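DNA polymerase (Bacillus phage phi29, PDB 2PY5) replicates the viral DNA from a protein primer by processive, high-fidelity strand displacement and also carries a 3'-5' exonuclease activity. Local coordinates at residues 287-298 against 338-349. The protein carries 2 engineered substitutions. Residues are numbered along the deposited sequence; the frame is centred on the assembly and turned at random.
Sequences HIRCEFELKEGY and EHYDLYNVEYIS. With EDO (1,2-ethanediol), chain J; EDO (1,2-ethanediol), chain X.
Tyr298 sets the edge of its ring toward the face of His339, CD2 lying 3.5 Å from His339 CG, at the end of an antiparallel strand pair interrupted by a beta bulge. Strands 283-294 and 340-356 belong to an antiparallel sheet of the polymerization region, and the bulge between Arg289 and Glu291 shifts the register by one residue where the chain turns at Asn344. There the amide ND2 of Asn344 donates to Glu291 OE1 over 2.9 Å, arriving from above the carboxylate plane. Just past the corner, Val345 CG1 is pressed tightly by Ile288 CD1 (3.5 Å). Farther along, the Phe292 and Tyr340 side chains run side by side, ring planes 76° apart, while Leu294 CD1 sits over the face of Tyr340, whose hydroxyl bonds to Leu316 O and the backbone N of Thr301 and Ile302. Lys295, extended beyond CG (chi3 -172°), reaches back to the end of helix 330-339, its NZ meeting Glu338 O at 3.1 Å from above the carbonyl plane. His339 also packs on helix 427-447 and bonds Ile299 O through ND1. The Tyr298 hydroxyl donates to the anti lone pair of Glu338 OE2, 2.9 Å from OH.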
loop_
_atom_site.group_PDB
_atom_site.type_symbol
_atom_site.label_atom_id
_atom_site.label_comp_id
_atom_site.label_asym_id
_atom_site.label_seq_id
_atom_site.Cartn_x
_atom_site.Cartn_y
_atom_site.Cartn_z
ATOM N N HIS F 287 16.247 -19.789 -12.476
ATOM C CA HIS F 287 17.454 -19.108 -12.004
ATOM C C HIS F 287 18.425 -19.077 -13.176
ATOM O O HIS F 287 18.816 -20.135 -13.701
ATOM C CB HIS F 287 18.063 -19.845 -10.812
ATOM C CG HIS F 287 19.251 -19.155 -10.186
ATOM N ND1 HIS F 287 20.075 -19.791 -9.281
ATOM C CD2 HIS F 287 19.752 -17.902 -10.333
ATOM C CE1 HIS F 287 21.031 -18.959 -8.896
ATOM N NE2 HIS F 287 20.851 -17.805 -9.509
ATOM N N ILE F 288 18.830 -17.868 -13.564
ATOM C CA ILE F 288 19.674 -17.635 -14.738
ATOM C C ILE F 288 20.728 -16.616 -14.345
ATOM O O ILE F 288 20.422 -15.682 -13.612
ATOM C CB ILE F 288 18.828 -17.124 -15.958
ATOM C CG1 ILE F 288 19.703 -16.807 -17.173
ATOM C CG2 ILE F 288 17.958 -15.912 -15.578
ATOM C CD1 ILE F 288 18.901 -16.613 -18.457
ATOM N N ARG F 289 21.955 -16.805 -14.837
ATOM C CA ARG F 289 22.999 -15.801 -14.738
ATOM C C ARG F 289 23.312 -15.392 -16.158
ATOM O O ARG F 289 23.404 -16.243 -17.033
ATOM C CB ARG F 289 24.244 -16.357 -14.061
ATOM C CG ARG F 289 24.098 -16.533 -12.553
ATOM C CD ARG F 289 25.268 -17.243 -11.940
ATOM N NE ARG F 289 26.471 -16.407 -11.938
ATOM C CZ ARG F 289 26.747 -15.474 -11.023
ATOM N NH1 ARG F 289 25.924 -15.231 -10.013
ATOM N NH2 ARG F 289 27.865 -14.791 -11.112
ATOM N N CYS F 290 23.477 -14.097 -16.387
ATOM C CA CYS F 290 23.776 -13.625 -17.731
ATOM C C CYS F 290 24.273 -12.196 -17.718
ATOM O O CYS F 290 24.250 -11.520 -16.692
ATOM C CB CYS F 290 22.540 -13.725 -18.633
ATOM S SG CYS F 290 21.208 -12.611 -18.173
ATOM N N GLU F 291 24.762 -11.767 -18.875
ATOM C CA GLU F 291 24.950 -10.368 -19.181
ATOM C C GLU F 291 23.953 -10.026 -20.271
ATOM O O GLU F 291 23.392 -10.914 -20.933
ATOM C CB GLU F 291 26.392 -10.112 -19.611
ATOM C CG GLU F 291 27.372 -10.306 -18.460
ATOM C CD GLU F 291 28.811 -10.193 -18.894
ATOM O OE1 GLU F 291 29.483 -11.238 -19.024
ATOM O OE2 GLU F 291 29.265 -9.065 -19.104
ATOM N N PHE F 292 23.625 -8.755 -20.373
ATOM C CA PHE F 292 22.581 -8.347 -21.298
ATOM C C PHE F 292 22.792 -6.961 -21.879
ATOM O O PHE F 292 23.494 -6.126 -21.305
ATOM C CB PHE F 292 21.197 -8.436 -20.641
ATOM C CG PHE F 292 21.045 -7.593 -19.403
ATOM C CD1 PHE F 292 20.770 -6.228 -19.502
ATOM C CD2 PHE F 292 21.157 -8.167 -18.137
ATOM C CE1 PHE F 292 20.610 -5.451 -18.364
ATOM C CE2 PHE F 292 21.001 -7.382 -16.983
ATOM C CZ PHE F 292 20.723 -6.033 -17.104
ATOM N N GLU F 293 22.208 -6.747 -23.052
ATOM C CA GLU F 293 22.207 -5.435 -23.693
ATOM C C GLU F 293 20.851 -5.235 -24.358
ATOM O O GLU F 293 20.405 -6.081 -25.136
ATOM C CB GLU F 293 23.331 -5.311 -24.727
ATOM C CG GLU F 293 24.028 -3.947 -24.708
ATOM C CD GLU F 293 25.117 -3.833 -23.643
ATOM O OE1 GLU F 293 25.701 -4.858 -23.204
ATOM O OE2 GLU F 293 25.407 -2.695 -23.247
ATOM N N LEU F 294 20.187 -4.130 -24.031
ATOM C CA LEU F 294 18.853 -3.845 -24.566
ATOM C C LEU F 294 18.890 -3.747 -26.082
ATOM O O LEU F 294 19.796 -3.110 -26.634
ATOM C CB LEU F 294 18.350 -2.533 -23.984
ATOM C CG LEU F 294 16.945 -2.077 -24.358
ATOM C CD1 LEU F 294 15.912 -3.049 -23.777
ATOM C CD2 LEU F 294 16.729 -0.662 -23.862
ATOM N N LYS F 295 17.924 -4.367 -26.753
ATOM C CA LYS F 295 17.795 -4.260 -28.212
ATOM C C LYS F 295 17.290 -2.882 -28.605
ATOM O O LYS F 295 16.450 -2.299 -27.913
ATOM C CB LYS F 295 16.853 -5.335 -28.742
ATOM C CG LYS F 295 17.405 -6.715 -28.673
ATOM C CD LYS F 295 16.390 -7.710 -29.159
ATOM C CE LYS F 295 16.852 -9.111 -28.914
ATOM N NZ LYS F 295 15.813 -10.127 -29.242
ATOM N N GLU F 296 17.789 -2.347 -29.716
ATOM C CA GLU F 296 17.306 -1.048 -30.177
ATOM C C GLU F 296 15.808 -1.190 -30.491
ATOM O O GLU F 296 15.351 -2.226 -30.994
ATOM C CB GLU F 296 18.105 -0.532 -31.388
ATOM C CG GLU F 296 19.635 -0.279 -31.129
ATOM C CD GLU F 296 19.940 0.897 -30.172
ATOM O OE1 GLU F 296 19.532 2.038 -30.474
ATOM O OE2 GLU F 296 20.605 0.674 -29.119
ATOM N N GLY F 297 15.032 -0.191 -30.098
ATOM C CA GLY F 297 13.597 -0.203 -30.340
ATOM C C GLY F 297 12.747 -0.856 -29.265
ATOM O O GLY F 297 11.534 -0.964 -29.420
ATOM N N TYR F 298 13.385 -1.292 -28.179
ATOM C CA TYR F 298 12.694 -2.005 -27.115
ATOM C C TYR F 298 12.805 -1.273 -25.764
ATOM O O TYR F 298 13.823 -0.622 -25.448
ATOM C CB TYR F 298 13.253 -3.416 -26.987
ATOM C CG TYR F 298 12.621 -4.445 -27.915
ATOM C CD1 TYR F 298 13.227 -4.808 -29.118
ATOM C CD2 TYR F 298 11.434 -5.060 -27.577
ATOM C CE1 TYR F 298 12.629 -5.783 -29.957
ATOM C CE2 TYR F 298 10.836 -6.024 -28.403
ATOM C CZ TYR F 298 11.446 -6.387 -29.574
ATOM O OH TYR F 298 10.842 -7.350 -30.378
ATOM N N GLU F 338 13.063 -11.388 -25.350
ATOM C CA GLU F 338 12.620 -10.600 -26.501
ATOM C C GLU F 338 13.236 -9.189 -26.525
ATOM O O GLU F 338 13.596 -8.686 -27.571
ATOM C CB GLU F 338 11.106 -10.467 -26.562
ATOM C CG GLU F 338 10.673 -9.626 -27.759
ATOM C CD GLU F 338 9.188 -9.538 -27.990
ATOM O OE1 GLU F 338 8.418 -10.218 -27.292
ATOM O OE2 GLU F 338 8.799 -8.768 -28.899
ATOM N N HIS F 339 13.331 -8.564 -25.355
ATOM C CA HIS F 339 13.745 -7.175 -25.301
ATOM C C HIS F 339 15.258 -6.974 -25.282
ATOM O O HIS F 339 15.725 -5.868 -25.563
ATOM C CB HIS F 339 13.116 -6.488 -24.074
ATOM C CG HIS F 339 11.660 -6.192 -24.235
ATOM N ND1 HIS F 339 11.128 -4.933 -24.053
ATOM C CD2 HIS F 339 10.623 -6.996 -24.581
ATOM C CE1 HIS F 339 9.822 -4.977 -24.288
ATOM N NE2 HIS F 339 9.490 -6.224 -24.578
ATOM N N TYR F 340 16.009 -8.028 -24.971
ATOM C CA TYR F 340 17.472 -7.921 -24.782
ATOM C C TYR F 340 18.234 -8.949 -25.586
ATOM O O TYR F 340 17.742 -10.057 -25.810
ATOM C CB TYR F 340 17.848 -8.168 -23.321
ATOM C CG TYR F 340 17.417 -7.106 -22.351
ATOM C CD1 TYR F 340 16.150 -7.146 -21.766
ATOM C CD2 TYR F 340 18.270 -6.103 -21.978
ATOM C CE1 TYR F 340 15.749 -6.176 -20.853
ATOM C CE2 TYR F 340 17.880 -5.122 -21.072
ATOM C CZ TYR F 340 16.635 -5.188 -20.502
ATOM O OH TYR F 340 16.239 -4.216 -19.606
ATOM N N ASP F 341 19.452 -8.583 -25.968
ATOM C CA ASP F 341 20.455 -9.567 -26.330
ATOM C C ASP F 341 21.098 -10.077 -25.045
ATOM O O ASP F 341 21.524 -9.295 -24.198
ATOM C CB ASP F 341 21.518 -8.941 -27.222
ATOM C CG ASP F 341 20.972 -8.501 -28.574
ATOM O OD1 ASP F 341 20.205 -9.272 -29.199
ATOM O OD2 ASP F 341 21.326 -7.392 -29.005
ATOM N N LEU F 342 21.153 -11.396 -24.895
ATOM C CA LEU F 342 21.755 -11.998 -23.720
ATOM C C LEU F 342 23.109 -12.643 -24.067
ATOM O O LEU F 342 23.269 -13.227 -25.150
ATOM C CB LEU F 342 20.810 -13.030 -23.141
ATOM C CG LEU F 342 19.395 -12.575 -22.761
ATOM C CD1 LEU F 342 18.634 -13.732 -22.110
ATOM C CD2 LEU F 342 19.414 -11.376 -21.844
ATOM N N TYR F 343 24.080 -12.495 -23.162
ATOM C CA TYR F 343 25.440 -13.013 -23.335
ATOM C C TYR F 343 25.799 -13.877 -22.153
ATOM O O TYR F 343 25.327 -13.642 -21.043
ATOM C CB TYR F 343 26.486 -11.885 -23.399
ATOM C CG TYR F 343 26.146 -10.749 -24.291
ATOM C CD1 TYR F 343 26.042 -10.932 -25.663
ATOM C CD2 TYR F 343 25.948 -9.473 -23.774
ATOM C CE1 TYR F 343 25.731 -9.878 -26.505
ATOM C CE2 TYR F 343 25.644 -8.409 -24.607
ATOM C CZ TYR F 343 25.528 -8.621 -25.971
ATOM O OH TYR F 343 25.227 -7.569 -26.803
ATOM N N ASN F 344 26.635 -14.885 -22.383
ATOM C CA ASN F 344 27.188 -15.693 -21.307
ATOM C C ASN F 344 26.101 -16.252 -20.392
ATOM O O ASN F 344 26.206 -16.182 -19.167
ATOM C CB ASN F 344 28.223 -14.874 -20.520
ATOM C CG ASN F 344 29.350 -14.392 -21.392
ATOM O OD1 ASN F 344 29.853 -15.147 -22.213
ATOM N ND2 ASN F 344 29.738 -13.119 -21.245
ATOM N N VAL F 345 25.072 -16.825 -21.006
ATOM C CA VAL F 345 23.897 -17.301 -20.270
ATOM C C VAL F 345 24.193 -18.638 -19.617
ATOM O O VAL F 345 24.701 -19.563 -20.257
ATOM C CB VAL F 345 22.675 -17.433 -21.186
ATOM C CG1 VAL F 345 21.467 -17.940 -20.426
ATOM C CG2 VAL F 345 22.355 -16.086 -21.839
ATOM N N GLU F 346 23.903 -18.719 -18.320
ATOM C CA GLU F 346 24.021 -19.951 -17.577
ATOM C C GLU F 346 22.667 -20.215 -16.947
ATOM O O GLU F 346 22.187 -19.412 -16.166
ATOM C CB GLU F 346 25.137 -19.844 -16.526
ATOM C CG GLU F 346 26.507 -19.555 -17.142
ATOM C CD GLU F 346 27.665 -19.649 -16.169
ATOM O OE1 GLU F 346 27.519 -19.211 -15.014
ATOM O OE2 GLU F 346 28.739 -20.141 -16.581
ATOM N N TYR F 347 22.019 -21.307 -17.357
ATOM C CA TYR F 347 20.771 -21.742 -16.732
ATOM C C TYR F 347 21.116 -22.614 -15.542
ATOM O O TYR F 347 21.683 -23.695 -15.690
ATOM C CB TYR F 347 19.914 -22.514 -17.739
ATOM C CG TYR F 347 19.366 -21.656 -18.842
ATOM C CD1 TYR F 347 20.000 -21.573 -20.078
ATOM C CD2 TYR F 347 18.205 -20.933 -18.652
ATOM C CE1 TYR F 347 19.479 -20.772 -21.096
ATOM C CE2 TYR F 347 17.676 -20.140 -19.650
ATOM C CZ TYR F 347 18.312 -20.058 -20.870
ATOM O OH TYR F 347 17.743 -19.248 -21.845
ATOM N N ILE F 348 20.781 -22.142 -14.341
ATOM C CA ILE F 348 21.302 -22.756 -13.120
ATOM C C ILE F 348 20.380 -23.861 -12.611
ATOM O O ILE F 348 20.773 -25.019 -12.467
ATOM C CB ILE F 348 21.538 -21.692 -12.011
ATOM C CG1 ILE F 348 22.417 -20.519 -12.526
ATOM C CG2 ILE F 348 22.193 -22.344 -10.793
ATOM C CD1 ILE F 348 23.807 -20.904 -12.994
ATOM N N SER F 349 19.143 -23.477 -12.332
ATOM C CA SER F 349 18.140 -24.367 -11.762
ATOM C C SER F 349 16.802 -23.638 -11.791
ATOM O O SER F 349 16.724 -22.474 -12.175
ATOM C CB SER F 349 18.507 -24.721 -10.318
ATOM O OG SER F 349 18.137 -23.695 -9.407
HETATM C C1 EDO J . 16.842 1.680 -26.560
HETATM O O1 EDO J . 15.891 0.807 -27.190
HETATM C C2 EDO J . 18.236 1.443 -27.129
HETATM O O2 EDO J . 18.870 0.304 -26.525
HETATM C C1 EDO X . 5.724 -7.027 -27.772
HETATM O O1 EDO X . 6.630 -7.090 -28.880
HETATM C C2 EDO X . 4.284 -6.925 -28.266
HETATM O O2 EDO X . 3.662 -5.681 -27.882
HETATM O O HOH W 1 19.989 -22.284 -8.105
HETATM O O HOH W 2 27.880 -16.655 -14.530
HETATM O O HOH W 3 21.863 -4.763 -28.106
HETATM O O HOH W 4 13.205 -9.630 -30.096
#